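Local coordinates for ribonucleoside-diphosphate reductase subunit beta (Streptococcus sanguinis, PDB 4N83), which forms the dimetal-binding small subunit of a class Ib ribonucleotide reductase, an enzyme that probably supplies deoxyribonucleotides for DNA synthesis, at residues F90-I93 / Q94-S98; K19-W22 / E23-E27; I184-I187 / I188-E191; S72-D75 / A76-D80; K149-A152 / S153-E157. All blocks are in the same frame, centred on the assembly; numbering follows the deposited sequence.

Interaction 1. Residues F90-I93 / Q94-S98; sequences FNNI and QFMES. With MN (manganese (II) ion), chain J; MN (manganese (II) ion), chain I.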
loop_
_atom_site.group_PDB
_atom_site.type_symbol
_atom_site.label_atom_id
_atom_site.label_comp_id
_atom_site.label_asym_id
_atom_site.label_seq_id
_atom_site.Cartn_x
_atom_site.Cartn_y
_atom_site.Cartn_z
ATOM N N PHE A 90 0.091 7.632 -0.807
ATOM C CA PHE A 90 -0.283 7.132 0.523
ATOM C C PHE A 90 -0.536 5.625 0.555
ATOM O O PHE A 90 -0.344 4.991 1.593
ATOM C CB PHE A 90 -1.494 7.891 1.084
ATOM C CG PHE A 90 -1.135 9.198 1.733
ATOM C CD1 PHE A 90 -0.295 9.224 2.837
ATOM C CD2 PHE A 90 -1.633 10.399 1.247
ATOM C CE1 PHE A 90 0.047 10.420 3.440
ATOM C CE2 PHE A 90 -1.294 11.599 1.848
ATOM C CZ PHE A 90 -0.454 11.611 2.945
ATOM N N ASN A 91 -0.960 5.055 -0.570
ATOM C CA ASN A 91 -1.080 3.600 -0.683
ATOM C C ASN A 91 0.295 2.956 -0.598
ATOM O O ASN A 91 0.479 1.956 0.101
ATOM C CB ASN A 91 -1.768 3.199 -1.991
ATOM C CG ASN A 91 -3.206 3.676 -2.066
ATOM O OD1 ASN A 91 -3.903 3.752 -1.051
ATOM N ND2 ASN A 91 -3.660 3.996 -3.275
ATOM N N ASN A 92 1.256 3.545 -1.309
ATOM C CA ASN A 92 2.658 3.148 -1.213
ATOM C C ASN A 92 3.218 3.361 0.195
ATOM O O ASN A 92 3.931 2.504 0.716
ATOM C CB ASN A 92 3.508 3.923 -2.227
ATOM C CG ASN A 92 4.994 3.754 -1.989
ATOM O OD1 ASN A 92 5.645 4.647 -1.453
ATOM N ND2 ASN A 92 5.532 2.598 -2.360
ATOM N N ILE A 93 2.896 4.504 0.800
ATOM C CA ILE A 93 3.334 4.804 2.164
ATOM C C ILE A 93 2.802 3.754 3.133
ATOM O O ILE A 93 3.560 3.204 3.929
ATOM C CB ILE A 93 2.880 6.208 2.628
ATOM C CG1 ILE A 93 3.615 7.295 1.837
ATOM C CG2 ILE A 93 3.137 6.390 4.121
ATOM C CD1 ILE A 93 2.979 8.668 1.908
ATOM N N GLN A 94 1.503 3.475 3.049
ATOM C CA GLN A 94 0.850 2.539 3.967
ATOM C C GLN A 94 1.404 1.120 3.863
ATOM O O GLN A 94 1.539 0.430 4.877
ATOM C CB GLN A 94 -0.658 2.510 3.728
ATOM C CG GLN A 94 -1.418 1.783 4.825
ATOM C CD GLN A 94 -2.919 1.864 4.651
ATOM O OE1 GLN A 94 -3.423 1.877 3.528
ATOM N NE2 GLN A 94 -3.644 1.918 5.766
ATOM N N PHE A 95 1.705 0.685 2.641
ATOM C CA PHE A 95 2.319 -0.625 2.420
ATOM C C PHE A 95 3.703 -0.707 3.068
ATOM O O PHE A 95 4.015 -1.688 3.744
ATOM C CB PHE A 95 2.414 -0.945 0.924
ATOM C CG PHE A 95 3.420 -2.013 0.595
ATOM C CD1 PHE A 95 3.313 -3.285 1.144
ATOM C CD2 PHE A 95 4.477 -1.746 -0.264
ATOM C CE1 PHE A 95 4.245 -4.265 0.847
ATOM C CE2 PHE A 95 5.408 -2.723 -0.569
ATOM C CZ PHE A 95 5.292 -3.986 -0.014
ATOM N N MET A 96 4.523 0.320 2.866
ATOM C CA MET A 96 5.865 0.354 3.455
ATOM C C MET A 96 5.827 0.412 4.984
ATOM O O MET A 96 6.740 -0.085 5.638
ATOM C CB MET A 96 6.684 1.528 2.897
ATOM C CG MET A 96 7.069 1.397 1.427
ATOM S SD MET A 96 7.798 -0.191 0.970
ATOM C CE MET A 96 9.126 -0.326 2.165
ATOM N N GLU A 97 4.775 1.006 5.547
ATOM C CA GLU A 97 4.594 1.017 7.002
ATOM C C GLU A 97 4.352 -0.400 7.538
ATOM O O GLU A 97 4.756 -0.717 8.658
ATOM C CB GLU A 97 3.441 1.942 7.416
ATOM C CG GLU A 97 3.624 3.417 7.062
ATOM C CD GLU A 97 4.688 4.128 7.883
ATOM O OE1 GLU A 97 5.412 3.466 8.656
ATOM O OE2 GLU A 97 4.805 5.365 7.750
ATOM N N SER A 98 3.696 -1.242 6.739
ATOM C CA SER A 98 3.515 -2.659 7.084
ATOM C C SER A 98 4.825 -3.441 6.972
ATOM O O SER A 98 5.068 -4.360 7.757
ATOM C CB SER A 98 2.437 -3.318 6.209
ATOM O OG SER A 98 1.143 -3.134 6.759
HETATM MN MN MN J . 7.216 3.627 9.935
HETATM MN MN MN I . 5.426 7.425 7.751
#

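Interaction 2. Residues K19-W22 / E23-E27; sequences KSTW and EKLTE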
loop_
_atom_site.group_PDB
_atom_site.type_symbol
_atom_site.label_atom_id
_atom_site.label_comp_id
_atom_site.label_asym_id
_atom_site.label_seq_id
_atom_site.Cartn_x
_atom_site.Cartn_y
_atom_site.Cartn_z
ATOM N N LYS A 19 4.810 13.430 -8.365
ATOM C CA LYS A 19 5.724 12.712 -9.259
ATOM C C LYS A 19 6.962 12.220 -8.518
ATOM O O LYS A 19 7.230 11.019 -8.469
ATOM C CB LYS A 19 6.184 13.614 -10.411
ATOM C CG LYS A 19 5.309 13.589 -11.651
ATOM C CD LYS A 19 5.952 14.403 -12.766
ATOM C CE LYS A 19 5.558 13.911 -14.150
ATOM N NZ LYS A 19 6.605 14.241 -15.156
ATOM N N SER A 20 7.703 13.163 -7.941
ATOM C CA SER A 20 9.003 12.872 -7.341
ATOM C C SER A 20 8.910 11.999 -6.091
ATOM O O SER A 20 9.764 11.140 -5.872
ATOM C CB SER A 20 9.746 14.173 -7.017
ATOM O OG SER A 20 8.953 15.034 -6.222
ATOM N N THR A 21 7.880 12.219 -5.277
ATOM C CA THR A 21 7.706 11.451 -4.040
ATOM C C THR A 21 7.333 10.000 -4.330
ATOM O O THR A 21 7.767 9.090 -3.623
ATOM C CB THR A 21 6.640 12.072 -3.120
ATOM O OG1 THR A 21 6.882 13.478 -2.981
ATOM C CG2 THR A 21 6.678 11.412 -1.744
ATOM N N TRP A 22 6.520 9.791 -5.362
ATOM C CA TRP A 22 6.207 8.445 -5.833
ATOM C C TRP A 22 7.473 7.763 -6.355
ATOM O O TRP A 22 7.782 6.638 -5.963
ATOM C CB TRP A 22 5.139 8.494 -6.928
ATOM C CG TRP A 22 4.859 7.166 -7.565
ATOM C CD1 TRP A 22 5.492 6.632 -8.648
ATOM C CD2 TRP A 22 3.872 6.208 -7.165
ATOM N NE1 TRP A 22 4.963 5.400 -8.948
ATOM C CE2 TRP A 22 3.966 5.116 -8.053
ATOM C CE3 TRP A 22 2.918 6.164 -6.142
ATOM C CZ2 TRP A 22 3.145 3.994 -7.949
ATOM C CZ3 TRP A 22 2.101 5.046 -6.040
ATOM C CH2 TRP A 22 2.219 3.979 -6.940
ATOM N N GLU A 23 8.193 8.455 -7.235
ATOM C CA GLU A 23 9.445 7.947 -7.792
ATOM C C GLU A 23 10.408 7.502 -6.698
ATOM O O GLU A 23 10.847 6.353 -6.681
ATOM C CB GLU A 23 10.124 9.014 -8.656
ATOM C CG GLU A 23 9.526 9.167 -10.047
ATOM C CD GLU A 23 10.187 10.270 -10.860
ATOM O OE1 GLU A 23 10.855 11.147 -10.266
ATOM O OE2 GLU A 23 10.030 10.261 -12.101
ATOM N N LYS A 24 10.716 8.418 -5.785
ATOM C CA LYS A 24 11.693 8.167 -4.726
ATOM C C LYS A 24 11.313 6.981 -3.846
ATOM O O LYS A 24 12.145 6.117 -3.578
ATOM C CB LYS A 24 11.880 9.418 -3.862
ATOM C CG LYS A 24 12.866 9.238 -2.715
ATOM C CD LYS A 24 13.660 10.504 -2.436
ATOM C CE LYS A 24 14.795 10.675 -3.436
ATOM N NZ LYS A 24 15.635 11.866 -3.134
ATOM N N LEU A 25 10.059 6.941 -3.407
ATOM C CA LEU A 25 9.599 5.882 -2.506
ATOM C C LEU A 25 9.545 4.516 -3.187
ATOM O O LEU A 25 9.944 3.512 -2.596
ATOM C CB LEU A 25 8.232 6.229 -1.909
ATOM C CG LEU A 25 8.222 7.317 -0.831
ATOM C CD1 LEU A 25 6.811 7.839 -0.601
ATOM C CD2 LEU A 25 8.820 6.801 0.470
ATOM N N THR A 26 9.057 4.478 -4.424
ATOM C CA THR A 26 9.023 3.234 -5.194
ATOM C C THR A 26 10.435 2.727 -5.501
ATOM O O THR A 26 10.692 1.524 -5.460
ATOM C CB THR A 26 8.248 3.403 -6.513
ATOM O OG1 THR A 26 8.749 4.542 -7.227
ATOM C CG2 THR A 26 6.759 3.578 -6.237
ATOM N N GLU A 27 11.341 3.651 -5.812
ATOM C CA GLU A 27 12.758 3.319 -5.970
ATOM C C GLU A 27 13.377 2.873 -4.642
ATOM O O GLU A 27 14.328 2.090 -4.629
ATOM C CB GLU A 27 13.536 4.512 -6.535
ATOM C CG GLU A 27 13.304 4.769 -8.017
ATOM C CD GLU A 27 14.021 6.011 -8.524
ATOM O OE1 GLU A 27 14.289 6.931 -7.720
ATOM O OE2 GLU A 27 14.318 6.070 -9.735
#

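Interaction 3. Residues I184-I187 / I188-E191; sequences IKLI and IRDE. With MN (manganese (II) ion), chain J; MN (manganese (II) ion), chain I.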
loop_
_atom_site.group_PDB
_atom_site.type_symbol
_atom_site.label_atom_id
_atom_site.label_comp_id
_atom_site.label_asym_id
_atom_site.label_seq_id
_atom_site.Cartn_x
_atom_site.Cartn_y
_atom_site.Cartn_z
ATOM N N ILE A 184 17.088 -1.242 9.946
ATOM C CA ILE A 184 16.608 -0.026 10.604
ATOM C C ILE A 184 17.028 1.207 9.802
ATOM O O ILE A 184 16.283 2.187 9.722
ATOM C CB ILE A 184 17.156 0.083 12.047
ATOM C CG1 ILE A 184 16.666 -1.093 12.904
ATOM C CG2 ILE A 184 16.762 1.408 12.686
ATOM C CD1 ILE A 184 15.170 -1.134 13.142
ATOM N N LYS A 185 18.227 1.149 9.224
ATOM C CA LYS A 185 18.748 2.206 8.353
ATOM C C LYS A 185 17.790 2.481 7.192
ATOM O O LYS A 185 17.528 3.637 6.852
ATOM C CB LYS A 185 20.120 1.797 7.802
ATOM C CG LYS A 185 20.946 2.932 7.216
ATOM C CD LYS A 185 21.969 3.456 8.209
ATOM C CE LYS A 185 22.902 4.465 7.558
ATOM N NZ LYS A 185 22.265 5.798 7.377
ATOM N N LEU A 186 17.276 1.408 6.591
ATOM C CA LEU A 186 16.320 1.508 5.486
ATOM C C LEU A 186 14.988 2.123 5.924
ATOM O O LEU A 186 14.369 2.869 5.163
ATOM C CB LEU A 186 16.074 0.126 4.868
ATOM C CG LEU A 186 17.255 -0.499 4.120
ATOM C CD1 LEU A 186 17.087 -2.008 4.009
ATOM C CD2 LEU A 186 17.424 0.127 2.744
ATOM N N ILE A 187 14.552 1.803 7.143
ATOM C CA ILE A 187 13.304 2.347 7.696
ATOM C C ILE A 187 13.393 3.865 7.854
ATOM O O ILE A 187 12.445 4.583 7.536
ATOM C CB ILE A 187 12.947 1.693 9.052
ATOM C CG1 ILE A 187 12.555 0.225 8.842
ATOM C CG2 ILE A 187 11.805 2.442 9.736
ATOM C CD1 ILE A 187 12.589 -0.619 10.099
ATOM N N ILE A 188 14.538 4.341 8.339
ATOM C CA ILE A 188 14.782 5.777 8.505
ATOM C C ILE A 188 14.825 6.490 7.147
ATOM O O ILE A 188 14.375 7.631 7.030
ATOM C CB ILE A 188 16.094 6.041 9.285
ATOM C CG1 ILE A 188 15.989 5.485 10.712
ATOM C CG2 ILE A 188 16.410 7.534 9.333
ATOM C CD1 ILE A 188 17.328 5.210 11.365
ATOM N N ARG A 189 15.363 5.818 6.129
ATOM C CA ARG A 189 15.401 6.371 4.774
ATOM C C ARG A 189 13.991 6.615 4.233
ATOM O O ARG A 189 13.740 7.635 3.588
ATOM C CB ARG A 189 16.168 5.444 3.824
ATOM C CG ARG A 189 16.474 6.067 2.468
ATOM C CD ARG A 189 17.209 5.101 1.553
ATOM N NE ARG A 189 16.348 4.024 1.062
ATOM C CZ ARG A 189 16.755 3.024 0.281
ATOM N NH1 ARG A 189 18.020 2.944 -0.116
ATOM N NH2 ARG A 189 15.890 2.094 -0.109
ATOM N N ASP A 190 13.081 5.678 4.495
ATOM C CA ASP A 190 11.681 5.823 4.088
ATOM C C ASP A 190 10.965 6.893 4.905
ATOM O O ASP A 190 10.249 7.725 4.347
ATOM C CB ASP A 190 10.924 4.493 4.220
ATOM C CG ASP A 190 11.249 3.515 3.106
ATOM O OD1 ASP A 190 11.578 3.954 1.982
ATOM O OD2 ASP A 190 11.162 2.295 3.357
ATOM N N GLU A 191 11.157 6.864 6.222
ATOM C CA GLU A 191 10.468 7.797 7.117
ATOM C C GLU A 191 10.985 9.229 6.992
ATOM O O GLU A 191 10.252 10.179 7.269
ATOM C CB GLU A 191 10.550 7.326 8.575
ATOM C CG GLU A 191 9.799 6.030 8.868
ATOM C CD GLU A 191 8.325 6.082 8.496
ATOM O OE1 GLU A 191 7.761 7.191 8.393
ATOM O OE2 GLU A 191 7.723 5.007 8.298
HETATM MN MN MN J . 7.216 3.627 9.935
HETATM MN MN MN I . 5.426 7.425 7.751
#

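Interaction 4. Residues S72-D75 / A76-D80; sequences SGVD and ALRKD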
loop_
_atom_site.group_PDB
_atom_site.type_symbol
_atom_site.label_atom_id
_atom_site.label_comp_id
_atom_site.label_asym_id
_atom_site.label_seq_id
_atom_site.Cartn_x
_atom_site.Cartn_y
_atom_site.Cartn_z
ATOM N N SER A 72 -4.271 2.126 10.789
ATOM C CA SER A 72 -5.160 3.291 10.944
ATOM C C SER A 72 -4.515 4.644 10.630
ATOM O O SER A 72 -5.214 5.590 10.267
ATOM C CB SER A 72 -5.727 3.331 12.369
ATOM O OG SER A 72 -4.737 3.709 13.310
ATOM N N GLY A 73 -3.195 4.740 10.782
ATOM C CA GLY A 73 -2.485 6.015 10.641
ATOM C C GLY A 73 -2.565 6.634 9.256
ATOM O O GLY A 73 -2.991 7.781 9.108
ATOM N N VAL A 74 -2.154 5.875 8.242
ATOM C CA VAL A 74 -2.185 6.353 6.858
ATOM C C VAL A 74 -3.618 6.339 6.318
ATOM O O VAL A 74 -3.959 7.121 5.428
ATOM C CB VAL A 74 -1.269 5.516 5.937
ATOM C CG1 VAL A 74 -1.266 6.083 4.521
ATOM C CG2 VAL A 74 0.153 5.469 6.488
ATOM N N ASP A 75 -4.447 5.446 6.862
ATOM C CA ASP A 75 -5.877 5.395 6.543
ATOM C C ASP A 75 -6.551 6.739 6.831
ATOM O O ASP A 75 -7.349 7.225 6.028
ATOM C CB ASP A 75 -6.562 4.279 7.347
ATOM C CG ASP A 75 -8.013 4.063 6.945
ATOM O OD1 ASP A 75 -8.289 3.917 5.735
ATOM O OD2 ASP A 75 -8.878 4.027 7.844
ATOM N N ALA A 76 -6.220 7.328 7.979
ATOM C CA ALA A 76 -6.731 8.644 8.359
ATOM C C ALA A 76 -6.215 9.742 7.428
ATOM O O ALA A 76 -6.978 10.607 6.996
ATOM C CB ALA A 76 -6.353 8.957 9.798
ATOM N N LEU A 77 -4.920 9.694 7.122
ATOM C CA LEU A 77 -4.282 10.683 6.250
ATOM C C LEU A 77 -4.809 10.648 4.812
ATOM O O LEU A 77 -4.810 11.671 4.128
ATOM C CB LEU A 77 -2.762 10.482 6.244
ATOM C CG LEU A 77 -2.041 10.756 7.568
ATOM C CD1 LEU A 77 -0.649 10.138 7.571
ATOM C CD2 LEU A 77 -1.962 12.251 7.843
ATOM N N ARG A 78 -5.251 9.475 4.363
ATOM C CA ARG A 78 -5.747 9.298 2.992
ATOM C C ARG A 78 -7.031 10.078 2.705
ATOM O O ARG A 78 -7.181 10.646 1.621
ATOM C CB ARG A 78 -5.966 7.808 2.687
ATOM C CG ARG A 78 -6.842 7.523 1.469
ATOM C CD ARG A 78 -6.673 6.108 0.931
ATOM N NE ARG A 78 -6.529 5.119 1.999
ATOM C CZ ARG A 78 -5.374 4.601 2.423
ATOM N NH1 ARG A 78 -4.209 4.955 1.884
ATOM N NH2 ARG A 78 -5.389 3.713 3.408
ATOM N N LYS A 79 -7.949 10.105 3.667
ATOM C CA LYS A 79 -9.254 10.751 3.472
ATOM C C LYS A 79 -9.173 12.274 3.301
ATOM O O LYS A 79 -10.136 12.896 2.854
ATOM C CB LYS A 79 -10.203 10.403 4.626
ATOM C CG LYS A 79 -10.635 8.943 4.642
ATOM C CD LYS A 79 -11.408 8.589 5.903
ATOM C CE LYS A 79 -12.803 9.195 5.909
ATOM N NZ LYS A 79 -13.555 8.827 7.139
ATOM N N ASP A 80 -8.031 12.864 3.651
ATOM C CA ASP A 80 -7.811 14.303 3.500
ATOM C C ASP A 80 -6.823 14.567 2.365
ATOM O O ASP A 80 -5.813 15.250 2.542
ATOM C CB ASP A 80 -7.301 14.881 4.816
ATOM C CG ASP A 80 -8.125 14.424 5.998
ATOM O OD1 ASP A 80 -9.319 14.781 6.065
ATOM O OD2 ASP A 80 -7.584 13.699 6.855
#

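Interaction 5. Residues K149-A152 / S153-E157; sequences KKIA and SVFLE. With MN (manganese (II) ion), chain I; MN (manganese (II) ion), chain J.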
loop_
_atom_site.group_PDB
_atom_site.type_symbol
_atom_site.label_atom_id
_atom_site.label_comp_id
_atom_site.label_asym_id
_atom_site.label_seq_id
_atom_site.Cartn_x
_atom_site.Cartn_y
_atom_site.Cartn_z
ATOM N N LYS A 149 -3.722 15.717 12.147
ATOM C CA LYS A 149 -3.311 14.342 11.853
ATOM C C LYS A 149 -1.962 14.289 11.134
ATOM O O LYS A 149 -1.200 13.340 11.307
ATOM C CB LYS A 149 -4.382 13.631 11.023
ATOM C CG LYS A 149 -5.686 13.424 11.778
ATOM C CD LYS A 149 -6.770 12.808 10.907
ATOM C CE LYS A 149 -7.395 13.837 9.980
ATOM N NZ LYS A 149 -8.624 13.320 9.317
ATOM N N LYS A 150 -1.675 15.311 10.328
ATOM C CA LYS A 150 -0.383 15.424 9.649
ATOM C C LYS A 150 0.746 15.768 10.623
ATOM O O LYS A 150 1.870 15.297 10.462
ATOM C CB LYS A 150 -0.449 16.470 8.533
ATOM C CG LYS A 150 -1.315 16.052 7.355
ATOM C CD LYS A 150 -1.295 17.090 6.243
ATOM C CE LYS A 150 -1.919 16.556 4.961
ATOM N NZ LYS A 150 -3.376 16.283 5.097
ATOM N N ILE A 151 0.441 16.589 11.626
ATOM C CA ILE A 151 1.418 16.963 12.655
ATOM C C ILE A 151 1.786 15.765 13.534
ATOM O O ILE A 151 2.948 15.599 13.913
ATOM C CB ILE A 151 0.885 18.101 13.558
ATOM C CG1 ILE A 151 0.691 19.390 12.755
ATOM C CG2 ILE A 151 1.842 18.366 14.713
ATOM C CD1 ILE A 151 -0.277 20.366 13.390
ATOM N N ALA A 152 0.791 14.940 13.856
ATOM C CA ALA A 152 0.984 13.782 14.731
ATOM C C ALA A 152 1.844 12.698 14.081
ATOM O O ALA A 152 2.689 12.096 14.744
ATOM C CB ALA A 152 -0.362 13.204 15.146
ATOM N N SER A 153 1.620 12.453 12.792
ATOM C CA SER A 153 2.389 11.453 12.047
ATOM C C SER A 153 3.841 11.891 11.843
ATOM O O SER A 153 4.748 11.055 11.830
ATOM C CB SER A 153 1.735 11.172 10.692
ATOM O OG SER A 153 2.320 10.040 10.071
ATOM N N VAL A 154 4.055 13.195 11.679
ATOM C CA VAL A 154 5.405 13.749 11.556
ATOM C C VAL A 154 6.130 13.685 12.902
ATOM O O VAL A 154 7.279 13.251 12.961
ATOM C CB VAL A 154 5.390 15.198 11.015
ATOM C CG1 VAL A 154 6.775 15.832 11.102
ATOM C CG2 VAL A 154 4.896 15.219 9.574
ATOM N N PHE A 155 5.462 14.110 13.975
ATOM C CA PHE A 155 6.025 13.976 15.324
ATOM C C PHE A 155 6.324 12.516 15.650
ATOM O O PHE A 155 7.350 12.211 16.257
ATOM C CB PHE A 155 5.072 14.522 16.399
ATOM C CG PHE A 155 5.123 16.018 16.584
ATOM C CD1 PHE A 155 6.330 16.715 16.555
ATOM C CD2 PHE A 155 3.955 16.724 16.843
ATOM C CE1 PHE A 155 6.358 18.087 16.743
ATOM C CE2 PHE A 155 3.981 18.094 17.037
ATOM C CZ PHE A 155 5.183 18.777 16.985
ATOM N N LEU A 156 5.418 11.626 15.255
ATOM C CA LEU A 156 5.553 10.203 15.549
ATOM C C LEU A 156 6.855 9.643 14.989
ATOM O O LEU A 156 7.737 9.236 15.744
ATOM C CB LEU A 156 4.355 9.424 14.987
ATOM C CG LEU A 156 4.355 7.896 15.109
ATOM C CD1 LEU A 156 4.636 7.454 16.536
ATOM C CD2 LEU A 156 3.026 7.334 14.624
ATOM N N GLU A 157 6.983 9.668 13.667
ATOM C CA GLU A 157 8.048 8.940 12.977
ATOM C C GLU A 157 9.331 9.740 12.718
ATOM O O GLU A 157 10.381 9.144 12.471
ATOM C CB GLU A 157 7.503 8.369 11.669
ATOM C CG GLU A 157 6.329 7.430 11.890
ATOM C CD GLU A 157 5.827 6.806 10.608
ATOM O OE1 GLU A 157 5.376 7.556 9.716
ATOM O OE2 GLU A 157 5.883 5.566 10.495
HETATM MN MN MN I . 5.426 7.425 7.751
HETATM MN MN MN J . 7.216 3.627 9.935
#

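Interaction 1. Residues F90-I93 / Q94-S98
Four successive i to i+4 hydrogen bonds join residues 90-93 to 94-98 as one uninterrupted stretch of alpha helix, from Gln94 N to Phe90 O (2.8 Å) through to Glu97 N and Ile93 O (3.0 Å). The stretch belongs to helix 84-111 of the ferritin-like helical bundle and shows how a regular helix can present a metal ligand. Ile93 and Glu97 lie side by side and point the same way, with Ile93 CG2 4.1 Å from Glu97 OE2. Glu97 sets CG beside its own backbone N and bends again at the next bond (chi2 -71°), which turns the carboxylate into the dinuclear site. There the group bridges: OE1 is 2.2 Å from the manganese ion of chain J, and OE2 is 2.1 Å from that of chain I. Glu157 and Glu191 bind both ions as well, and Asp66 joins them at the first. Gln94 turns from this side and extends its amide to helix 49-78, where NE2 donates to Ser70 O and OE1 accepts from Arg78 NH2. Asn91 is hydrogen-bonded through ND2 to Ser98 OG of the second subunit, placing the same stretch at the dimer interface. A looser contact completes the stretch, the amide nitrogen of Asn92, ND2, lying 4.3 Å from Met96 CG.

Interaction 2. Residues K19-W22 / E23-E27
Thr26 lays its methyl group over one face of the Trp22 indole, an i to i+4 CH-pi contact within helix 16-27, the first helix of this ferritin-like subunit. CG2 stands 3.8 Å from the centroid of the five-membered ring and only 16° off the ring normal, so the methyl meets the pi surface almost head-on. The indole is placed for this by Trp22 chi1 of 174°, with CG opposite the backbone N, while in Thr26 the methyl takes the position beside the backbone N. The hydroxyl of Thr26 consequently turns back along its own helix, where OG1 lies between two carbonyls, 2.6 Å from Trp22 O and 2.8 Å from Glu23 O. Trp22 O also accepts a straight backbone bond from Thr26 N (2.9 Å, 165° at the hydrogen), so the peptide that carries the indole is tied to the residue whose methyl covers it. A quarter turn away, Thr21 and Leu25 run alongside each other toward helices 84-111 and 178-206. Leu25 reaches Val89, Asn92, Val193 and His194 there. Trp22 also meets the ring of Trp10 and packs against Lys102 of the second subunit. Thr21 OG1 is hydrogen-bonded to Ile17 O, which leaves its methyl for the leucine: Thr21 CG2 and Leu25 CD1 lie 3.8 Å apart.

Interaction 3. Residues I184-I187 / I188-E191
Ile188, Ile187 and Leu186 carry this contact, three neighbouring residues of helix 178-206 that fan out to different sides of one alpha-helical turn in the ferritin-like bundle. Ile188 crosses Ile184 at an angle, its CD1 methyl 4.1 Å from Ile184 CG2, and the pair continues onto Phe165 of helix 162-173. Leu186 runs alongside Arg189 and lays CD2 over one face of the guanidinium, 3.7 Å above the plane and displaced toward its rim. NH2 of Arg189 is the nearest atom of that group, 3.8 Å from Leu186 CD2. The arginine chain is extended until a bend at chi3 (72°) turns the flat group beside the leucine. Ile187 faces the interior, and its CG2 lies 4.2 Å from CG of Glu191. Beneath these contacts the backbone bond from Glu191 N to Ile187 O (2.9 Å) fixes the start of the metal-binding side chain. Asp190, one residue earlier, is a second-shell group: OD2 accepts hydrogen bonds from Trp30 NE1 and from NE2 of His100, itself a residue of the metal site. Glu191 bends at chi2 toward the dinuclear site, where His194 is a further residue of the metal site, its ND1 close to OE1. The Glu191 carboxylate spans the metals, OE2 2.2 Å from the manganese ion of chain J and OE1 2.4 Å from that of chain I.

Interaction 4. Residues S72-D75 / A76-D80
Arg78 and Asp75 meet through a long salt bridge, OD1 of the aspartate 3.7 Å from NH2 of the arginine, with the carboxylate and guanidinium planes turned 49° apart. Arg78 bends at chi3 (39°), which folds its flat group back over its own helix. The guanidinium is not left to that weak pairing, since NH2 also donates to Gln94 OE1 and NE forms a salt bridge with Asp75 of the second subunit. Like groups approach across the subunit boundary, and the pairing of arginine with aspartate there, one direction weak, probably offsets this in part. Of the backbone bonds, Arg78 N to Val74 O (2.9 Å) and Ala76 N to Ser72 O (3.0 Å) hold the turn, whereas the one from Leu77 N to Gly73 O is weak at 3.4 Å. In van der Waals contact, Val74 CG1 lies 4.1 Å from Arg78 NH1, the two side chains crossing at a slant. These residues lie near the C-terminal end of helix 49-78 in the ferritin-like bundle and run on into the following turn. Val74 packs on Phe90 and Gln94 of helix 84-111, while Ala76 and Leu77 lean on Lys149, Lys150 and Ser153 of helix 148-160.

Interaction 5. Residues K149-A152 / S153-E157
The ring of Phe155 lies alongside Ile151, one helical turn earlier, and the CG2 branch of the isoleucine comes to it obliquely, at a doubtful spacing. Both side chains point the same way, toward helix 211-240, where Met221 touches each of them. The second flat group, the carboxylate of Glu157, is held between two metals: OE1 is 2.0 Å from the manganese ion of chain I, and OE2 is 2.4 Å from that of chain J. Glu157 keeps CG beside its backbone N (chi1 -59°) and then runs extended, a reach that carries the group into the dinuclear site. Backbone bonds join the turn, among them Phe155 N to Ile151 O (2.9 Å) and Leu156 N to Ala152 O (2.8 Å), while Ser153 N to Lys149 O is weak. Helix 148-160 of the ferritin-like bundle has an apolar side and a polar one. On the latter, Ser153 OG is hydrogen-bonded to Gln69 OE1, and Lys149 forms a salt bridge with Asp80. The chemistry implies separate duties: apolar packing on one side, and on another an acidic ligand whose negative charge, with that of Asp66, Glu97 and Glu191, is probably offset largely by the two metal cations.

Overall arrangement
From the N terminus the contacts come in the order interaction 2, 4, 1, 5 and 3. Each lies along one helix, interaction 4 running just past the end of its own, so none closes a long loop, and they follow in series without nesting or crossing. Interactions 2, 4 and 1 all touch the second subunit. Residues 90-98 are the hub: Asn92 and Ile93 pack on Leu25 of interaction 2, and Asn91 and Gln94 meet Arg78 of interaction 4. Asp80 and Leu77 then tie interaction 4 to interaction 5. Interactions 1, 5 and 3 converge at the manganese pair, each contributing one bridging glutamate, so that helices 84-111, 148-160 and 178-206 are joined through the metals.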